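Local coordinates for periplasmic sugar-binding protein (Chloroflexus aurantiacus, PDB 4RXU), which binds beta-D-glucose between its two lobes and probably delivers sugar to an ABC-type transporter as its periplasmic solute-binding component, at residues 42-47 and 296-301; 87-92 and 313-318; 339-342 and 346-349. All coordinates share one frame; numbering follows the deposited sequence.

Contact 1 of 3, residues 42-47 and 296-301. With BGC (beta-D-glucopyranose), chain C.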
loop_
_atom_site.group_PDB
_atom_site.type_symbol
_atom_site.label_atom_id
_atom_site.label_comp_id
_atom_site.label_asym_id
_atom_site.label_seq_id
_atom_site.Cartn_x
_atom_site.Cartn_y
_atom_site.Cartn_z
ATOM N N GLU A 42 4.812 4.289 9.908
ATOM C CA GLU A 42 4.866 3.520 8.667
ATOM C C GLU A 42 5.678 4.346 7.700
ATOM O O GLU A 42 5.312 5.486 7.439
ATOM C CB GLU A 42 3.459 3.256 8.101
ATOM C CG GLU A 42 2.584 2.363 8.982
ATOM C CD GLU A 42 1.125 2.328 8.549
ATOM O OE1 GLU A 42 0.797 2.642 7.366
ATOM O OE2 GLU A 42 0.300 1.958 9.418
ATOM N N PRO A 43 6.773 3.782 7.164
ATOM C CA PRO A 43 7.682 4.635 6.371
ATOM C C PRO A 43 7.033 5.331 5.167
ATOM O O PRO A 43 7.441 6.410 4.774
ATOM C CB PRO A 43 8.740 3.647 5.881
ATOM C CG PRO A 43 8.783 2.604 6.926
ATOM C CD PRO A 43 7.407 2.506 7.533
ATOM N N ARG A 44 6.008 4.696 4.600
ATOM C CA ARG A 44 5.350 5.198 3.401
ATOM C C ARG A 44 5.013 6.676 3.545
ATOM O O ARG A 44 5.279 7.456 2.632
ATOM C CB ARG A 44 4.075 4.400 3.096
ATOM C CG ARG A 44 3.138 5.035 2.068
ATOM C CD ARG A 44 3.757 5.302 0.702
ATOM N NE ARG A 44 2.928 6.279 0.014
ATOM C CZ ARG A 44 1.793 6.037 -0.636
ATOM N NH1 ARG A 44 1.087 7.064 -1.111
ATOM N NH2 ARG A 44 1.348 4.803 -0.844
ATOM N N TRP A 45 4.450 7.052 4.704
ATOM C CA TRP A 45 3.905 8.415 4.838
ATOM C C TRP A 45 4.972 9.490 4.952
ATOM O O TRP A 45 4.687 10.655 4.709
ATOM C CB TRP A 45 2.844 8.528 5.952
ATOM C CG TRP A 45 1.924 7.372 5.809
ATOM C CD1 TRP A 45 1.834 6.318 6.638
ATOM C CD2 TRP A 45 1.127 7.047 4.656
ATOM N NE1 TRP A 45 1.000 5.357 6.106
ATOM C CE2 TRP A 45 0.553 5.792 4.889
ATOM C CE3 TRP A 45 0.827 7.708 3.466
ATOM C CZ2 TRP A 45 -0.273 5.170 3.968
ATOM C CZ3 TRP A 45 -0.002 7.095 2.561
ATOM C CH2 TRP A 45 -0.543 5.847 2.813
ATOM N N ILE A 46 6.188 9.091 5.293
ATOM C CA ILE A 46 7.329 9.986 5.232
ATOM C C ILE A 46 7.616 10.379 3.778
ATOM O O ILE A 46 7.957 11.533 3.507
ATOM C CB ILE A 46 8.560 9.345 5.908
ATOM C CG1 ILE A 46 8.226 8.844 7.323
ATOM C CG2 ILE A 46 9.698 10.343 5.973
ATOM C CD1 ILE A 46 7.713 9.890 8.282
ATOM N N GLN A 47 7.446 9.436 2.846
ATOM C CA GLN A 47 7.600 9.760 1.426
ATOM C C GLN A 47 6.577 10.830 1.031
ATOM O O GLN A 47 6.919 11.872 0.457
ATOM C CB GLN A 47 7.441 8.545 0.535
ATOM C CG GLN A 47 8.471 7.434 0.710
ATOM C CD GLN A 47 8.523 6.560 -0.532
ATOM O OE1 GLN A 47 8.681 7.069 -1.660
ATOM N NE2 GLN A 47 8.372 5.254 -0.349
ATOM N N VAL A 296 6.993 -3.027 -6.104
ATOM C CA VAL A 296 6.075 -2.270 -6.934
ATOM C C VAL A 296 6.288 -0.779 -6.649
ATOM O O VAL A 296 6.090 -0.305 -5.529
ATOM C CB VAL A 296 4.601 -2.687 -6.786
ATOM C CG1 VAL A 296 3.743 -1.804 -7.671
ATOM C CG2 VAL A 296 4.422 -4.155 -7.173
ATOM N N PHE A 297 6.732 -0.057 -7.676
ATOM C CA PHE A 297 7.023 1.371 -7.570
ATOM C C PHE A 297 5.739 2.139 -7.795
ATOM O O PHE A 297 5.095 1.977 -8.818
ATOM C CB PHE A 297 8.055 1.769 -8.631
ATOM C CG PHE A 297 8.252 3.259 -8.798
ATOM C CD1 PHE A 297 8.492 4.073 -7.694
ATOM C CD2 PHE A 297 8.201 3.848 -10.056
ATOM C CE1 PHE A 297 8.677 5.433 -7.852
ATOM C CE2 PHE A 297 8.394 5.217 -10.210
ATOM C CZ PHE A 297 8.618 6.002 -9.105
ATOM N N LYS A 298 5.390 2.974 -6.822
ATOM C CA LYS A 298 4.223 3.848 -6.859
ATOM C C LYS A 298 4.737 5.285 -6.768
ATOM O O LYS A 298 5.271 5.680 -5.733
ATOM C CB LYS A 298 3.265 3.507 -5.708
ATOM C CG LYS A 298 3.017 2.006 -5.540
ATOM C CD LYS A 298 1.787 1.626 -4.754
ATOM C CE LYS A 298 1.782 2.249 -3.378
ATOM N NZ LYS A 298 0.686 1.636 -2.571
ATOM N N ASP A 299 4.658 6.028 -7.869
ATOM C CA ASP A 299 5.315 7.318 -7.938
ATOM C C ASP A 299 4.538 8.331 -7.115
ATOM O O ASP A 299 3.571 8.923 -7.574
ATOM C CB ASP A 299 5.478 7.753 -9.403
ATOM C CG ASP A 299 6.417 8.919 -9.577
ATOM O OD1 ASP A 299 6.617 9.693 -8.605
ATOM O OD2 ASP A 299 6.955 9.055 -10.700
ATOM N N VAL A 300 4.990 8.503 -5.878
ATOM C CA VAL A 300 4.373 9.431 -4.936
ATOM C C VAL A 300 4.388 10.865 -5.441
ATOM O O VAL A 300 3.537 11.665 -5.066
ATOM C CB VAL A 300 5.021 9.291 -3.530
ATOM C CG1 VAL A 300 4.456 10.322 -2.562
ATOM C CG2 VAL A 300 4.795 7.894 -2.961
ATOM N N ARG A 301 5.335 11.221 -6.298
ATOM C CA ARG A 301 5.282 12.560 -6.904
ATOM C C ARG A 301 3.984 12.788 -7.686
ATOM O O ARG A 301 3.389 13.866 -7.639
ATOM C CB ARG A 301 6.476 12.798 -7.849
ATOM C CG ARG A 301 7.820 12.590 -7.188
ATOM C CD ARG A 301 8.946 12.669 -8.190
ATOM N NE ARG A 301 8.850 11.604 -9.172
ATOM C CZ ARG A 301 9.705 11.415 -10.164
ATOM N NH1 ARG A 301 10.734 12.248 -10.329
ATOM N NH2 ARG A 301 9.505 10.407 -11.005
HETATM C C2 BGC C . -0.084 2.158 1.179
HETATM C C3 BGC C . 1.237 1.437 1.004
HETATM C C4 BGC C . 1.935 1.333 2.352
HETATM C C5 BGC C . 1.008 0.731 3.409
HETATM C C6 BGC C . 1.589 0.754 4.805
HETATM C C1 BGC C . -0.857 1.296 2.163
HETATM O O1 BGC C . -2.197 1.673 2.275
HETATM O O2 BGC C . -0.746 2.254 -0.087
HETATM O O3 BGC C . 2.023 2.176 0.073
HETATM O O4 BGC C . 3.046 0.425 2.220
HETATM O O5 BGC C . -0.225 1.422 3.438
HETATM O O6 BGC C . 2.087 2.048 5.154
#

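Contact 2 of 3, residues 87-92 and 313-318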
loop_
_atom_site.group_PDB
_atom_site.type_symbol
_atom_site.label_atom_id
_atom_site.label_comp_id
_atom_site.label_asym_id
_atom_site.label_seq_id
_atom_site.Cartn_x
_atom_site.Cartn_y
_atom_site.Cartn_z
ATOM N N ILE A 87 -10.240 25.707 6.366
ATOM C CA ILE A 87 -10.014 24.946 5.144
ATOM C C ILE A 87 -11.290 24.745 4.336
ATOM O O ILE A 87 -12.383 24.602 4.874
ATOM C CB ILE A 87 -9.278 23.603 5.336
ATOM C CG1 ILE A 87 -10.137 22.535 6.034
ATOM C CG2 ILE A 87 -7.911 23.827 5.983
ATOM C CD1 ILE A 87 -9.577 21.138 5.810
ATOM N N LYS A 88 -11.119 24.735 3.020
ATOM C CA LYS A 88 -12.179 24.424 2.075
ATOM C C LYS A 88 -12.016 23.064 1.429
ATOM O O LYS A 88 -12.976 22.532 0.869
ATOM C CB LYS A 88 -12.227 25.488 0.976
ATOM C CG LYS A 88 -12.555 26.897 1.469
ATOM C CD LYS A 88 -13.843 26.921 2.266
ATOM C CE LYS A 88 -14.091 28.278 2.904
ATOM N NZ LYS A 88 -14.563 28.103 4.308
ATOM N N VAL A 89 -10.804 22.509 1.498
ATOM C CA VAL A 89 -10.520 21.183 0.922
ATOM C C VAL A 89 -9.663 20.423 1.915
ATOM O O VAL A 89 -8.656 20.933 2.394
ATOM C CB VAL A 89 -9.738 21.266 -0.404
ATOM C CG1 VAL A 89 -9.493 19.873 -0.972
ATOM C CG2 VAL A 89 -10.458 22.121 -1.447
ATOM N N LEU A 90 -10.069 19.189 2.185
ATOM C CA LEU A 90 -9.345 18.266 3.052
ATOM C C LEU A 90 -8.752 17.164 2.180
ATOM O O LEU A 90 -9.495 16.495 1.457
ATOM C CB LEU A 90 -10.303 17.642 4.069
ATOM C CG LEU A 90 -9.723 16.547 4.970
ATOM C CD1 LEU A 90 -8.642 17.056 5.919
ATOM C CD2 LEU A 90 -10.869 15.876 5.703
ATOM N N ILE A 91 -7.430 16.983 2.248
ATOM C CA ILE A 91 -6.773 15.804 1.660
ATOM C C ILE A 91 -6.443 14.895 2.840
ATOM O O ILE A 91 -5.697 15.286 3.748
ATOM C CB ILE A 91 -5.489 16.209 0.923
ATOM C CG1 ILE A 91 -5.811 17.114 -0.279
ATOM C CG2 ILE A 91 -4.704 14.976 0.496
ATOM C CD1 ILE A 91 -4.611 17.923 -0.734
ATOM N N ILE A 92 -7.021 13.698 2.850
ATOM C CA ILE A 92 -6.932 12.830 4.030
ATOM C C ILE A 92 -6.678 11.364 3.677
ATOM O O ILE A 92 -7.442 10.767 2.914
ATOM C CB ILE A 92 -8.187 12.946 4.944
ATOM C CG1 ILE A 92 -8.074 11.972 6.128
ATOM C CG2 ILE A 92 -9.496 12.757 4.169
ATOM C CD1 ILE A 92 -9.055 12.283 7.240
ATOM N N ALA A 313 -8.145 22.990 -8.032
ATOM C CA ALA A 313 -9.352 23.112 -8.873
ATOM C C ALA A 313 -10.570 23.439 -8.006
ATOM O O ALA A 313 -11.333 24.373 -8.283
ATOM C CB ALA A 313 -9.585 21.842 -9.700
ATOM N N LEU A 314 -10.740 22.696 -6.923
ATOM C CA LEU A 314 -11.861 22.957 -6.011
ATOM C C LEU A 314 -11.835 24.337 -5.369
ATOM O O LEU A 314 -12.872 24.947 -5.172
ATOM C CB LEU A 314 -11.914 21.866 -4.952
ATOM C CG LEU A 314 -12.227 20.479 -5.501
ATOM C CD1 LEU A 314 -11.845 19.403 -4.510
ATOM C CD2 LEU A 314 -13.691 20.343 -5.843
ATOM N N LEU A 315 -10.644 24.831 -5.063
ATOM C CA LEU A 315 -10.508 26.160 -4.491
ATOM C C LEU A 315 -10.959 27.241 -5.459
ATOM O O LEU A 315 -11.431 28.303 -5.051
ATOM C CB LEU A 315 -9.062 26.405 -4.096
ATOM C CG LEU A 315 -8.580 25.647 -2.855
ATOM C CD1 LEU A 315 -7.107 25.989 -2.660
ATOM C CD2 LEU A 315 -9.396 25.981 -1.605
ATOM N N GLN A 316 -10.791 26.933 -6.743
ATOM C CA GLN A 316 -11.219 27.790 -7.859
ATOM C C GLN A 316 -12.667 27.537 -8.277
ATOM O O GLN A 316 -13.104 28.016 -9.321
ATOM C CB GLN A 316 -10.315 27.555 -9.071
ATOM C CG GLN A 316 -8.895 28.056 -8.886
ATOM C CD GLN A 316 -7.924 27.561 -9.948
ATOM O OE1 GLN A 316 -6.939 28.238 -10.247
ATOM N NE2 GLN A 316 -8.192 26.393 -10.526
ATOM N N ASP A 317 -13.410 26.780 -7.473
ATOM C CA ASP A 317 -14.808 26.473 -7.768
ATOM C C ASP A 317 -14.954 25.684 -9.092
ATOM O O ASP A 317 -15.958 25.787 -9.810
ATOM C CB ASP A 317 -15.639 27.765 -7.775
ATOM C CG ASP A 317 -15.663 28.454 -6.413
ATOM O OD1 ASP A 317 -16.084 27.805 -5.424
ATOM O OD2 ASP A 317 -15.278 29.646 -6.335
ATOM N N GLN A 318 -13.929 24.892 -9.386
ATOM C CA GLN A 318 -13.934 23.958 -10.525
ATOM C C GLN A 318 -13.822 22.489 -10.022
ATOM O O GLN A 318 -13.434 22.226 -8.896
ATOM C CB GLN A 318 -12.812 24.320 -11.521
ATOM C CG GLN A 318 -12.943 25.729 -12.109
ATOM C CD GLN A 318 -11.805 26.130 -13.029
ATOM O OE1 GLN A 318 -10.780 25.460 -13.114
ATOM N NE2 GLN A 318 -11.990 27.240 -13.721
#

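Contact 3 of 3, residues 339-342 and 346-349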
loop_
_atom_site.group_PDB
_atom_site.type_symbol
_atom_site.label_atom_id
_atom_site.label_comp_id
_atom_site.label_asym_id
_atom_site.label_seq_id
_atom_site.Cartn_x
_atom_site.Cartn_y
_atom_site.Cartn_z
ATOM N N PRO A 339 -0.756 4.855 -12.228
ATOM C CA PRO A 339 -0.302 3.481 -12.367
ATOM C C PRO A 339 0.865 3.102 -11.484
ATOM O O PRO A 339 1.524 3.945 -10.848
ATOM C CB PRO A 339 0.116 3.395 -13.833
ATOM C CG PRO A 339 0.487 4.755 -14.216
ATOM C CD PRO A 339 -0.462 5.632 -13.448
ATOM N N VAL A 340 1.132 1.806 -11.490
ATOM C CA VAL A 340 2.201 1.229 -10.682
ATOM C C VAL A 340 3.081 0.317 -11.555
ATOM O O VAL A 340 2.607 -0.247 -12.550
ATOM C CB VAL A 340 1.651 0.477 -9.443
ATOM C CG1 VAL A 340 0.770 1.407 -8.625
ATOM C CG2 VAL A 340 0.909 -0.810 -9.828
ATOM N N VAL A 341 4.356 0.190 -11.175
ATOM C CA VAL A 341 5.351 -0.464 -12.035
ATOM C C VAL A 341 6.207 -1.419 -11.244
ATOM O O VAL A 341 6.724 -1.080 -10.181
ATOM C CB VAL A 341 6.270 0.609 -12.699
ATOM C CG1 VAL A 341 7.401 -0.003 -13.505
ATOM C CG2 VAL A 341 5.425 1.488 -13.590
ATOM N N THR A 342 6.379 -2.618 -11.767
ATOM C CA THR A 342 7.257 -3.565 -11.121
ATOM C C THR A 342 8.733 -3.218 -11.331
ATOM O O THR A 342 9.189 -3.028 -12.450
ATOM C CB THR A 342 7.010 -4.985 -11.620
ATOM O OG1 THR A 342 5.755 -5.435 -11.112
ATOM C CG2 THR A 342 8.115 -5.939 -11.142
ATOM N N ASP A 346 16.657 -5.536 -12.998
ATOM C CA ASP A 346 16.765 -5.274 -14.443
ATOM C C ASP A 346 16.372 -3.829 -14.820
ATOM O O ASP A 346 16.889 -3.296 -15.790
ATOM C CB ASP A 346 15.944 -6.308 -15.228
ATOM C CG ASP A 346 16.385 -7.755 -14.934
ATOM O OD1 ASP A 346 17.602 -7.993 -14.721
ATOM O OD2 ASP A 346 15.511 -8.652 -14.889
ATOM N N ASN A 347 15.485 -3.195 -14.036
ATOM C CA ASN A 347 14.966 -1.857 -14.356
ATOM C C ASN A 347 15.025 -0.857 -13.212
ATOM O O ASN A 347 14.430 0.204 -13.293
ATOM C CB ASN A 347 13.538 -1.898 -14.942
ATOM C CG ASN A 347 12.510 -2.301 -13.931
ATOM O OD1 ASN A 347 12.844 -2.997 -12.990
ATOM N ND2 ASN A 347 11.268 -1.852 -14.107
ATOM N N VAL A 348 15.751 -1.178 -12.152
ATOM C CA VAL A 348 15.826 -0.238 -11.035
ATOM C C VAL A 348 16.375 1.141 -11.460
ATOM O O VAL A 348 15.859 2.201 -11.054
ATOM C CB VAL A 348 16.552 -0.813 -9.815
ATOM C CG1 VAL A 348 17.935 -1.321 -10.167
ATOM C CG2 VAL A 348 16.616 0.237 -8.727
ATOM N N ARG A 349 17.399 1.123 -12.300
ATOM C CA ARG A 349 17.964 2.355 -12.769
ATOM C C ARG A 349 16.960 3.120 -13.629
ATOM O O ARG A 349 16.715 4.299 -13.368
ATOM C CB ARG A 349 19.280 2.121 -13.516
ATOM C CG ARG A 349 19.946 3.433 -13.907
ATOM C CD ARG A 349 21.263 3.167 -14.592
ATOM N NE ARG A 349 22.255 2.653 -13.660
ATOM C CZ ARG A 349 23.008 3.410 -12.865
ATOM N NH1 ARG A 349 22.870 4.736 -12.870
ATOM N NH2 ARG A 349 23.897 2.838 -12.052
#

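Contact 1 of 3, residues 42-47 and 296-301
The guanidinium of Arg44 meets the Lys298 methylene CE and Val300 CG2 obliquely, while Trp45 CZ3 sits squarely over the middle of one of its faces at 3.7 Å. At its edge, in plane, sits O3 of the bound beta-D-glucopyranose, which takes a hydrogen bond from Arg44 NH2 (2.9 Å, 152° at the hydrogen). The Trp45 ring carries Arg44 CG over one face, nearer the ring's margin, and the Glu42 carboxylate at its edge; Trp45 NE1 donates to Glu42 OE1 at 3.0 Å, reaching that oxygen from above the carboxylate plane. The same OE1 accepts from the sugar hydroxyl O6 at 2.6 Å and forms a salt bridge with Arg119.

From the other segment, Lys298 bends at chi3 (-56°) and brings NZ to two neighbouring hydroxyls, 2.9 Å from sugar O2 and 3.0 Å from sugar O3; Gln277 is a further partner of NZ. Val300 CG2 comes to 3.9 Å from Arg44 NE and also lies near Gln47 OE1, which is bonded to Tyr357. No hydrogen bond links the two segments directly. Instead, O3 is shared by two cationic groups: salt bridges from NE to Asp48 and NH2 to Asp118 probably balance the charge of Arg44, Asp278 forms a long, weak ion pair with Lys298 NZ, and the sugar itself bridges the segments.

Contact 2 of 3, residues 87-92 and 313-318
A Schellman motif ends helix 300-315 where its last turn rests on the start of strand 89-92, a helix-on-sheet contact of the periplasmic binding protein fold. Asp317, with positive phi, is its C-prime residue: Gln318 N bonds to Ala313 O at 2.9 Å and Asp317 N to Leu314 O at 3.0 Å. Within the span that the motif closes, Leu314 and Leu315 turn their side chains to Val89 and Lys88.

The touching is purely apolar. Val89 points at the helix; chi1 of -179° sets CG1 trans to the backbone N and turns CG2 to both leucines, 3.8 Å from Leu314 CB and 4.0 Å from Leu315 CD2. The valine crosses the Leu314 side chain at about a right angle. Leu315 reaches across with its CD2 branch, which also lies 3.9 Å from Lys88 CB; the lysine uses only this first methylene here, since the rest of its chain leads away.

Strand 89-92 runs parallel between strands 29-37 and 113-117, and the helix end spans all three: Leu315 also touches Val33 of the former, whereas Leu314 packs on Lys113 and Ile115 of the latter. Leu90 and Ile92 of the strand pack instead on helix 72-84.

Contact 3 of 3, residues 339-342 and 346-349
Asn347 reaches from the residue before helix 348-354 back to strand 332-343, and its CB points toward the strand. With chi1 at 69°, CG lies between the backbone N and the carbonyl carbon, and the carboxamide is carried to the strand end, where CG is 3.7 Å from Thr342 O. At the tip the two amide atoms divide their work. ND2 donates to Thr342 O at 2.9 Å with an angle of 163° at the hydrogen. This donor lies in the carbonyl plane, with a C=O...N angle of 148°, and the acceptor lies close to the Asn347 amide plane, so both flat groups are well turned for the bond. ND2 also passes Val341 CG1 at 4.3 Å, a looser approach. OD1 lies 3.7 Å from Thr342 O with no bond between the two acceptors; it accepts instead from the backbone N of Thr344 in the connecting loop.

Although Asn347 occupies the N-cap position, its side chain makes no capping bond to the helix. The Thr342 hydroxyl has its own partner in Gln141. At this surface site, the donor of one amide ties the start of the helix to the strand and its acceptor ties it to the connecting loop, and having both ends engaged would fix the amide's rotation.

Contacts 1 and 3 adjoin: strands 295-298 and 332-343 are antiparallel neighbours in one sheet, with Phe297 N 2.7 Å from Val341 O, a probable hydrogen bond, and Val296 CG1 packed 3.6 Å from Val340 CB. Only contact 1 holds sugar-binding residues; the Val341 side chain of contact 3 is about 14 Å from the glucose. Contact 2 shares helix 300-315 with contact 1, one at each end of the helix, and their centres lie 23 Å apart. Contacts 2 and 3 are the most distant pair, about 17 Å between nearest atoms, yet both reach that same sheet. Along the chain, contacts 1 and 2 interleave, whereas contact 3 follows both.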